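Local coordinates for BH1478 protein (Bacillus halodurans, PDB 2QUP), which is of unknown function, a member of the DUF327 family that folds as a single, almost wholly helical chain, at residues F27-V30 with M31-R35; A45-S48 with K49-Q53; T60-I63 with E64-R67; K125-D128 with I129-V133. All coordinates share one frame; numbering follows the deposited sequence.

How the interactions relate
The four contacts are local ones along the helices of one chain, and no active site or ligand is known to tie them together. Interactions 1 and 2 both lie on helix 27-60, with centres 27 Å apart. Interaction 1 sits far out, about 25 Å from the centre of the chain, while interaction 2 is only 9 Å from it. Interaction 3 begins the next helix, and a probable hydrogen bond of 3.1 Å from Gln53 NE2 to Glu65 OE2 joins it to interaction 2. Interaction 4 starts helix 126-144 beside interaction 3, where one modelled conformer of Arg61 packs CG on Ile129 CD1 at 3.7 Å. Interactions 1 and 4 have centres 40 Å apart.

Interaction 1 of 4, residues F27-V30 with M31-R35; sequences FSEV and MGKQR
Residues 27-30 and 31-35 form the first turns of helix 27-60, and their backbones are joined by successive i to i+4 hydrogen bonds. Met31 N donates to Phe27 O at 2.9 Å. Gly32 N reaches Ser28 O at 3.2 Å. Lys33 N and Gln34 N continue the series to Glu29 O and Val30 O. Just before these turns, Ser26 OG takes a weak hydrogen bond from Glu29 N.

Three side-chain pairs, each four residues apart, run along the helix surface. The first is a Met-aromatic contact, made by one of two modelled conformers of Met31. Phe27 CG stands anti to its own N (chi1 174°), which carries the ring along the helix to Met31. Met31 SD is 3.7 Å from Phe27 CE2 and 4.5 Å from the ring centroid. The sulfur approaches obliquely, 46° off the ring normal. The second pair is a salt bridge. Glu29 and Lys33 lie alongside each other and point the same way. Lys33 NZ meets Glu29 OE2 at 3.2 Å and uses the anti lone pair, the one turned from the other carboxylate oxygen. In the third, Val30 CG1 is 4.1 Å from Gln34 NE2, the two side chains meeting at a slant.

All of this is surface packing near the N-terminal end of the helix, far from the centre of the chain. The salt bridge lies at the exposed surface, is probably shared with solvent and so is likely to add only modestly to helix stability. The sulfur-ring contact is probably mainly dispersive and places two large apolar groups side by side.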
loop_
_atom_site.group_PDB
_atom_site.type_symbol
_atom_site.label_atom_id
_atom_site.label_comp_id
_atom_site.label_asym_id
_atom_site.label_seq_id
_atom_site.Cartn_x
_atom_site.Cartn_y
_atom_site.Cartn_z
ATOM N N PHE A 27 -9.156 -27.826 -12.051
ATOM C CA PHE A 27 -10.110 -26.768 -11.718
ATOM C C PHE A 27 -9.648 -25.874 -10.564
ATOM O O PHE A 27 -9.754 -24.650 -10.644
ATOM C CB PHE A 27 -11.482 -27.367 -11.410
ATOM C CG PHE A 27 -12.496 -26.370 -10.911
ATOM C CD1 PHE A 27 -13.037 -25.416 -11.773
ATOM C CD2 PHE A 27 -12.923 -26.398 -9.581
ATOM C CE1 PHE A 27 -13.981 -24.495 -11.310
ATOM C CE2 PHE A 27 -13.865 -25.488 -9.109
ATOM C CZ PHE A 27 -14.403 -24.539 -9.975
ATOM N N SER A 28 -9.144 -26.495 -9.501
ATOM C CA SER A 28 -8.725 -25.787 -8.301
ATOM C C SER A 28 -7.450 -24.967 -8.526
ATOM O O SER A 28 -7.211 -23.973 -7.837
ATOM C CB SER A 28 -8.506 -26.781 -7.164
ATOM O OG SER A 28 -7.334 -27.529 -7.403
ATOM N N GLU A 29 -6.640 -25.399 -9.485
ATOM C CA GLU A 29 -5.515 -24.615 -9.959
ATOM C C GLU A 29 -5.986 -23.327 -10.620
ATOM O O GLU A 29 -5.437 -22.264 -10.356
ATOM C CB GLU A 29 -4.680 -25.435 -10.938
ATOM C CG GLU A 29 -3.240 -24.976 -11.079
ATOM C CD GLU A 29 -2.668 -25.253 -12.461
ATOM O OE1 GLU A 29 -2.677 -26.430 -12.894
ATOM O OE2 GLU A 29 -2.204 -24.290 -13.113
ATOM N N VAL A 30 -7.003 -23.433 -11.474
ATOM C CA VAL A 30 -7.520 -22.284 -12.227
ATOM C C VAL A 30 -8.228 -21.304 -11.292
ATOM O O VAL A 30 -8.043 -20.090 -11.407
ATOM C CB VAL A 30 -8.471 -22.717 -13.386
ATOM C CG1 VAL A 30 -8.998 -21.499 -14.143
ATOM C CG2 VAL A 30 -7.740 -23.613 -14.365
ATOM N N MET A 31 -9.017 -21.858 -10.365
ATOM C CA MET A 31 -9.738 -21.114 -9.320
ATOM C C MET A 31 -8.778 -20.239 -8.503
ATOM O O MET A 31 -9.044 -19.070 -8.241
ATOM C CB MET A 31 -10.447 -22.122 -8.397
ATOM C CG MET A 31 -11.751 -21.659 -7.751
ATOM S SD MET A 31 -12.533 -22.974 -6.769
ATOM C CE MET A 31 -13.695 -22.035 -5.775
ATOM N N GLY A 32 -7.665 -20.849 -8.091
ATOM C CA GLY A 32 -6.606 -20.177 -7.342
ATOM C C GLY A 32 -5.975 -19.020 -8.089
ATOM O O GLY A 32 -5.761 -17.953 -7.514
ATOM N N LYS A 33 -5.694 -19.234 -9.372
ATOM C CA LYS A 33 -5.165 -18.200 -10.246
ATOM C C LYS A 33 -6.124 -17.033 -10.419
ATOM O O LYS A 33 -5.707 -15.877 -10.472
ATOM C CB LYS A 33 -4.792 -18.783 -11.606
ATOM C CG LYS A 33 -3.294 -18.970 -11.784
ATOM C CD LYS A 33 -2.977 -20.137 -12.709
ATOM C CE LYS A 33 -1.541 -20.065 -13.228
ATOM N NZ LYS A 33 -0.823 -21.360 -13.053
ATOM N N GLN A 34 -7.406 -17.352 -10.499
ATOM C CA GLN A 34 -8.456 -16.367 -10.682
ATOM C C GLN A 34 -8.653 -15.578 -9.405
ATOM O O GLN A 34 -8.919 -14.381 -9.452
ATOM C CB GLN A 34 -9.759 -17.078 -11.017
ATOM C CG GLN A 34 -9.909 -17.458 -12.470
ATOM C CD GLN A 34 -11.293 -17.996 -12.781
ATOM O OE1 GLN A 34 -12.137 -18.139 -11.887
ATOM N NE2 GLN A 34 -11.535 -18.298 -14.055
ATOM N N ARG A 35 -8.535 -16.273 -8.273
ATOM C CA ARG A 35 -8.571 -15.654 -6.957
ATOM C C ARG A 35 -7.464 -14.612 -6.805
ATOM O O ARG A 35 -7.720 -13.497 -6.333
ATOM C CB ARG A 35 -8.459 -16.710 -5.867
ATOM C CG ARG A 35 -8.639 -16.153 -4.478
ATOM C CD ARG A 35 -8.048 -17.050 -3.430
ATOM N NE ARG A 35 -8.332 -16.536 -2.095
ATOM C CZ ARG A 35 -7.978 -17.140 -0.966
ATOM N NH1 ARG A 35 -7.313 -18.290 -0.989
ATOM N NH2 ARG A 35 -8.290 -16.587 0.194
#

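Interaction 2 of 4, residues A45-S48 with K49-Q53; sequences ALMS and KIDDQ
Leu46 and Ile50 are joined first by backbone. Ile50 N donates to Leu46 O at 2.9 Å. Asp51 N to Met47 O and Asp52 N to Ser48 O follow in the same i to i+4 pattern, while Lys49 N to Ala45 O is weak at 3.4 Å.

Ile50 CG1 is anti to the carbonyl carbon (chi1 -67°), which lays that branch along the carbonyl oxygen Leu46 O at 3.2 Å. The apolar contacts are two. Ile50 CD1 lies 4.3 Å from Leu46 CG. Met47, bent at chi2 and chi3, brings SD to 4.2 Å from Ile50 CB. Shortening Ile50 to an alanine would remove CG1, CG2 and CD1, and would probably leave Leu46 CG without its neighbour and a gap beside Phe76.

Water serves the exposed side. One molecule donates to Ala45 O at 2.6 Å and weakly accepts from Lys49 NZ. Another donates to Ser48 O and weakly to Asp52 OD1.

Asp51 OD2 forms a salt bridge across to Lys137 of helix 126-144. Met47 also touches Lys137, Leu140 and Ile141 of that helix, and Met47 and Ile50 both meet Phe76 of helix 63-88. This is the pattern of an amphipathic helix in an antiparallel helical bundle.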
loop_
_atom_site.group_PDB
_atom_site.type_symbol
_atom_site.label_atom_id
_atom_site.label_comp_id
_atom_site.label_asym_id
_atom_site.label_seq_id
_atom_site.Cartn_x
_atom_site.Cartn_y
_atom_site.Cartn_z
ATOM N N ALA A 45 -7.569 -1.054 -7.786
ATOM C CA ALA A 45 -8.670 -0.127 -7.514
ATOM C C ALA A 45 -8.441 0.679 -6.234
ATOM O O ALA A 45 -8.669 1.875 -6.210
ATOM C CB ALA A 45 -10.009 -0.898 -7.450
ATOM N N LEU A 46 -7.979 0.005 -5.184
ATOM C CA LEU A 46 -7.572 0.650 -3.943
ATOM C C LEU A 46 -6.399 1.616 -4.125
ATOM O O LEU A 46 -6.376 2.681 -3.536
ATOM C CB LEU A 46 -7.189 -0.426 -2.937
ATOM C CG LEU A 46 -7.203 -0.144 -1.447
ATOM C CD1 LEU A 46 -8.380 0.779 -1.043
ATOM C CD2 LEU A 46 -7.300 -1.462 -0.739
ATOM N N MET A 47 -5.422 1.238 -4.933
ATOM C CA MET A 47 -4.268 2.103 -5.203
ATOM C C MET A 47 -4.662 3.398 -5.954
ATOM O O MET A 47 -4.018 4.444 -5.796
ATOM C CB MET A 47 -3.232 1.301 -5.981
ATOM C CG MET A 47 -1.871 1.959 -6.193
ATOM S SD MET A 47 -1.171 2.804 -4.765
ATOM C CE MET A 47 -0.584 1.429 -3.799
ATOM N N SER A 48 -5.712 3.309 -6.768
ATOM C CA SER A 48 -6.259 4.468 -7.465
ATOM C C SER A 48 -6.803 5.488 -6.465
ATOM O O SER A 48 -6.476 6.678 -6.546
ATOM C CB SER A 48 -7.354 4.040 -8.454
ATOM O OG SER A 48 -6.794 3.543 -9.660
ATOM N N LYS A 49 -7.629 5.013 -5.527
ATOM C CA LYS A 49 -8.073 5.790 -4.364
ATOM C C LYS A 49 -6.898 6.347 -3.559
ATOM O O LYS A 49 -6.833 7.533 -3.274
ATOM C CB LYS A 49 -8.907 4.910 -3.460
ATOM C CG LYS A 49 -10.251 4.562 -4.057
ATOM C CD LYS A 49 -10.997 3.622 -3.121
ATOM C CE LYS A 49 -12.428 3.466 -3.558
ATOM N NZ LYS A 49 -12.542 2.333 -4.499
ATOM N N ILE A 50 -5.954 5.487 -3.229
ATOM C CA ILE A 50 -4.759 5.902 -2.494
ATOM C C ILE A 50 -3.996 7.019 -3.207
ATOM O O ILE A 50 -3.570 7.976 -2.561
ATOM C CB ILE A 50 -3.852 4.690 -2.169
ATOM C CG1 ILE A 50 -4.541 3.752 -1.174
ATOM C CG2 ILE A 50 -2.569 5.112 -1.512
ATOM C CD1 ILE A 50 -3.780 2.458 -0.983
ATOM N N ASP A 51 -3.841 6.910 -4.526
ATOM C CA ASP A 51 -3.196 7.968 -5.331
ATOM C C ASP A 51 -3.933 9.304 -5.237
ATOM O O ASP A 51 -3.321 10.363 -5.088
ATOM C CB ASP A 51 -3.152 7.567 -6.806
ATOM C CG ASP A 51 -2.017 6.642 -7.123
ATOM O OD1 ASP A 51 -0.997 6.668 -6.405
ATOM O OD2 ASP A 51 -2.145 5.886 -8.105
ATOM N N ASP A 52 -5.255 9.239 -5.344
ATOM C CA ASP A 52 -6.104 10.433 -5.307
ATOM C C ASP A 52 -6.110 11.090 -3.925
ATOM O O ASP A 52 -6.129 12.326 -3.798
ATOM C CB ASP A 52 -7.549 10.064 -5.668
ATOM C CG ASP A 52 -7.734 9.800 -7.137
ATOM O OD1 ASP A 52 -6.948 10.345 -7.942
ATOM O OD2 ASP A 52 -8.678 9.045 -7.478
ATOM N N GLN A 53 -6.102 10.255 -2.888
ATOM C CA GLN A 53 -6.158 10.749 -1.532
ATOM C C GLN A 53 -4.779 11.288 -1.125
ATOM O O GLN A 53 -4.674 12.155 -0.281
ATOM C CB GLN A 53 -6.638 9.633 -0.590
ATOM C CG GLN A 53 -6.893 10.061 0.858
ATOM C CD GLN A 53 -7.704 11.341 1.004
ATOM O OE1 GLN A 53 -8.806 11.451 0.482
ATOM N NE2 GLN A 53 -7.170 12.299 1.749
HETATM O O HOH W 1 -10.782 2.826 -7.352
HETATM O O HOH W 2 -6.471 7.567 -9.509
#

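Interaction 3 of 4, residues T60-I63 with E64-R67; sequences TRTI and EELR
Thr62 OG1 accepts a hydrogen bond from Glu65 N at 3.1 Å, with an N-H...O angle of 142°. The hydroxyl reaches the amide because OG1 sits between the backbone N and the carbonyl carbon (chi1 60°). Thr62 O is used as well: Leu66 N binds it at 3.0 Å, nearly straight at 168°, and Glu65 N adds a weak bond. One residue on, Arg67 N donates to Ile63 O at 2.8 Å. The Thr62 and Glu65 side chains lie alongside each other, and Thr62 OG1 comes to 3.3 Å from Glu65 CG.

A water ties the side chains together. It accepts from Thr62 OG1 at 2.6 Å and donates to Glu64 OE2 at 2.7 Å and Glu65 OE1 at 2.8 Å. Thr62 OG1 therefore donates a hydrogen bond to the water and accepts one from the amide.

This is an N-cap, the threonine just before helix 63-88. Arg61, with positive phi, ends the helical geometry of helix 27-60, and Thr62 caps the next helix. A valine in place of Thr62 would probably leave Glu65 N without its side-chain acceptor and the water without a donor.

Beyond these lies the next shell, where Thr60 OG1 is hydrogen-bonded to Leu56 O. The other oxygen of the Glu65 carboxylate, OE2, accepts from Gln53 NE2 of helix 27-60. Leu66 turns to the interior, on Leu115, Thr116 and Val119 of helix 98-120.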
loop_
_atom_site.group_PDB
_atom_site.type_symbol
_atom_site.label_atom_id
_atom_site.label_comp_id
_atom_site.label_asym_id
_atom_site.label_seq_id
_atom_site.Cartn_x
_atom_site.Cartn_y
_atom_site.Cartn_z
ATOM N N THR A 60 -4.167 19.660 0.591
ATOM C CA THR A 60 -4.900 20.215 1.728
ATOM C C THR A 60 -4.044 20.253 2.979
ATOM O O THR A 60 -3.974 21.300 3.627
ATOM C CB THR A 60 -6.188 19.461 2.049
ATOM O OG1 THR A 60 -5.843 18.153 2.488
ATOM C CG2 THR A 60 -7.087 19.363 0.839
ATOM N N ARG A 61 -3.448 19.125 3.316
ATOM C CA ARG A 61 -2.487 18.969 4.453
ATOM C C ARG A 61 -3.209 19.085 5.811
ATOM O O ARG A 61 -2.721 19.638 6.733
ATOM C CB ARG A 61 -1.249 19.878 4.345
ATOM C CG ARG A 61 -0.518 19.776 3.009
ATOM C CD ARG A 61 0.369 20.977 2.738
ATOM N NE ARG A 61 -0.388 22.216 2.529
ATOM C CZ ARG A 61 -0.675 22.750 1.340
ATOM N NH1 ARG A 61 -1.358 23.884 1.274
ATOM N NH2 ARG A 61 -0.304 22.154 0.212
ATOM N N THR A 62 -4.371 18.483 5.886
ATOM C CA THR A 62 -5.139 18.507 7.103
ATOM C C THR A 62 -5.051 17.118 7.733
ATOM O O THR A 62 -4.772 16.134 7.044
ATOM C CB THR A 62 -6.618 18.862 6.811
ATOM O OG1 THR A 62 -7.173 17.879 5.940
ATOM C CG2 THR A 62 -6.760 20.240 6.158
ATOM N N ILE A 63 -5.319 17.037 9.033
ATOM C CA ILE A 63 -5.411 15.746 9.729
ATOM C C ILE A 63 -6.626 14.951 9.239
ATOM O O ILE A 63 -6.606 13.713 9.218
ATOM C CB ILE A 63 -5.444 15.929 11.280
ATOM C CG1 ILE A 63 -4.107 16.483 11.762
ATOM C CG2 ILE A 63 -5.707 14.620 12.013
ATOM C CD1 ILE A 63 -4.263 17.487 12.863
ATOM N N GLU A 64 -7.663 15.661 8.806
ATOM C CA GLU A 64 -8.800 15.021 8.187
ATOM C C GLU A 64 -8.413 14.257 6.915
ATOM O O GLU A 64 -8.940 13.180 6.639
ATOM C CB GLU A 64 -9.869 16.055 7.884
ATOM C CG GLU A 64 -11.135 15.482 7.197
ATOM C CD GLU A 64 -11.977 16.571 6.528
ATOM O OE1 GLU A 64 -13.123 16.274 6.112
ATOM O OE2 GLU A 64 -11.484 17.724 6.412
ATOM N N GLU A 65 -7.495 14.808 6.128
ATOM C CA GLU A 65 -7.094 14.130 4.895
ATOM C C GLU A 65 -6.070 13.029 5.179
ATOM O O GLU A 65 -6.079 11.997 4.518
ATOM C CB GLU A 65 -6.623 15.110 3.783
ATOM C CG GLU A 65 -7.719 16.131 3.239
ATOM C CD GLU A 65 -9.144 15.542 3.087
ATOM O OE1 GLU A 65 -10.126 16.229 3.426
ATOM O OE2 GLU A 65 -9.273 14.409 2.600
ATOM N N LEU A 66 -5.217 13.258 6.182
ATOM C CA LEU A 66 -4.342 12.230 6.754
ATOM C C LEU A 66 -5.118 10.997 7.248
ATOM O O LEU A 66 -4.801 9.863 6.894
ATOM C CB LEU A 66 -3.459 12.821 7.862
ATOM C CG LEU A 66 -2.326 11.936 8.392
ATOM C CD1 LEU A 66 -1.190 11.684 7.385
ATOM C CD2 LEU A 66 -1.776 12.496 9.665
ATOM N N ARG A 67 -6.145 11.228 8.037
ATOM C CA ARG A 67 -6.989 10.145 8.513
ATOM C C ARG A 67 -7.469 9.276 7.342
ATOM O O ARG A 67 -7.305 8.051 7.375
ATOM C CB ARG A 67 -8.187 10.700 9.293
ATOM C CG ARG A 67 -7.977 10.866 10.805
ATOM C CD ARG A 67 -8.975 11.861 11.464
ATOM N NE ARG A 67 -10.310 11.845 10.859
ATOM C CZ ARG A 67 -11.067 12.924 10.651
ATOM N NH1 ARG A 67 -10.653 14.134 11.006
ATOM N NH2 ARG A 67 -12.261 12.791 10.093
HETATM O O HOH W 3 -9.429 18.471 4.896
#

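Interaction 4 of 4, residues K125-D128 with I129-V133; sequences KGLD and ILNMV
The first two turns of helix 126-144, with Lys125 at the N-cap position, are closed by i to i+4 hydrogen bonds. Ile129 N donates to Lys125 O at 3.1 Å. Leu130 N, Asn131 N and Met132 N make the same bond to Gly126 O, Leu127 O and Asp128 O.

On one side, Leu127 CD1 meets Leu130 CD2 at 3.9 Å, branch end to branch end, with the two side chains crossing at a slant. Asn131 folds its amide back, with CG anti to the carbonyl carbon (chi1 -67°). This puts Asn131 CG 3.3 Å from Leu127 O. In one of its two modelled conformers, Met132 runs extended across the next carbonyl, its CG 3.3 Å from Asp128 O, and CE stops 4.1 Å from Asp128 CB. Ile129 CG1 likewise lies against Lys125 O, at 3.4 Å.

Lys125 NZ and Asp128 OD2 form a long salt bridge of 3.6 Å.

Ile129 packs on Val119 of helix 98-120, and Met132 on Leu115 and Ala118 of the same helix. Leu130 lies on Lys55 and Ser58 of helix 27-60. The acid three residues past the N-cap would probably interact well with the positive end of the helix dipole.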
loop_
_atom_site.group_PDB
_atom_site.type_symbol
_atom_site.label_atom_id
_atom_site.label_comp_id
_atom_site.label_asym_id
_atom_site.label_seq_id
_atom_site.Cartn_x
_atom_site.Cartn_y
_atom_site.Cartn_z
ATOM N N LYS A 125 5.058 21.718 3.693
ATOM C CA LYS A 125 5.273 21.933 2.260
ATOM C C LYS A 125 4.675 20.836 1.380
ATOM O O LYS A 125 5.016 19.661 1.515
ATOM C CB LYS A 125 6.758 22.136 1.958
ATOM C CG LYS A 125 7.220 23.576 2.173
ATOM C CD LYS A 125 8.531 23.858 1.446
ATOM C CE LYS A 125 9.687 24.098 2.417
ATOM N NZ LYS A 125 10.847 23.200 2.137
ATOM N N GLY A 126 3.785 21.232 0.472
ATOM C CA GLY A 126 3.061 20.294 -0.385
ATOM C C GLY A 126 3.933 19.342 -1.194
ATOM O O GLY A 126 3.541 18.217 -1.422
ATOM N N LEU A 127 5.125 19.770 -1.621
ATOM C CA LEU A 127 5.938 18.921 -2.488
ATOM C C LEU A 127 6.686 17.825 -1.741
ATOM O O LEU A 127 6.804 16.697 -2.244
ATOM C CB LEU A 127 6.891 19.740 -3.350
ATOM C CG LEU A 127 7.535 19.036 -4.545
ATOM C CD1 LEU A 127 6.498 18.505 -5.530
ATOM C CD2 LEU A 127 8.435 20.052 -5.219
ATOM N N ASP A 128 7.191 18.166 -0.554
ATOM C CA ASP A 128 7.763 17.197 0.391
ATOM C C ASP A 128 6.730 16.155 0.799
ATOM O O ASP A 128 7.038 14.981 0.826
ATOM C CB ASP A 128 8.294 17.901 1.644
ATOM C CG ASP A 128 9.379 18.929 1.333
ATOM O OD1 ASP A 128 10.077 18.816 0.305
ATOM O OD2 ASP A 128 9.530 19.870 2.131
ATOM N N ILE A 129 5.512 16.593 1.106
ATOM C CA ILE A 129 4.391 15.677 1.405
ATOM C C ILE A 129 4.058 14.731 0.241
ATOM O O ILE A 129 3.908 13.522 0.425
ATOM C CB ILE A 129 3.157 16.451 1.918
ATOM C CG1 ILE A 129 3.517 17.165 3.230
ATOM C CG2 ILE A 129 1.949 15.534 2.090
ATOM C CD1 ILE A 129 2.359 17.625 4.068
ATOM N N LEU A 130 3.996 15.295 -0.965
ATOM C CA LEU A 130 3.933 14.524 -2.197
ATOM C C LEU A 130 5.021 13.460 -2.322
ATOM O O LEU A 130 4.725 12.302 -2.644
ATOM C CB LEU A 130 3.925 15.465 -3.403
ATOM C CG LEU A 130 3.406 14.977 -4.745
ATOM C CD1 LEU A 130 2.024 14.278 -4.591
ATOM C CD2 LEU A 130 3.331 16.185 -5.659
ATOM N N ASN A 131 6.274 13.830 -2.053
ATOM C CA ASN A 131 7.390 12.879 -2.091
ATOM C C ASN A 131 7.227 11.737 -1.114
ATOM O O ASN A 131 7.447 10.583 -1.481
ATOM C CB ASN A 131 8.724 13.578 -1.859
ATOM C CG ASN A 131 9.090 14.511 -3.002
ATOM O OD1 ASN A 131 8.933 14.170 -4.179
ATOM N ND2 ASN A 131 9.576 15.698 -2.660
ATOM N N MET A 132 6.785 12.080 0.101
ATOM C CA MET A 132 6.568 11.118 1.181
ATOM C C MET A 132 5.511 10.088 0.805
ATOM O O MET A 132 5.678 8.894 1.069
ATOM C CB MET A 132 6.152 11.837 2.476
ATOM C CG MET A 132 7.260 12.653 3.159
ATOM S SD MET A 132 6.622 13.743 4.464
ATOM C CE MET A 132 7.904 15.010 4.517
ATOM N N VAL A 133 4.416 10.549 0.198
ATOM C CA VAL A 133 3.374 9.614 -0.244
ATOM C C VAL A 133 3.813 8.777 -1.461
ATOM O O VAL A 133 3.307 7.697 -1.690
ATOM C CB VAL A 133 1.993 10.300 -0.466
ATOM C CG1 VAL A 133 1.616 11.202 0.734
ATOM C CG2 VAL A 133 1.956 11.083 -1.777
#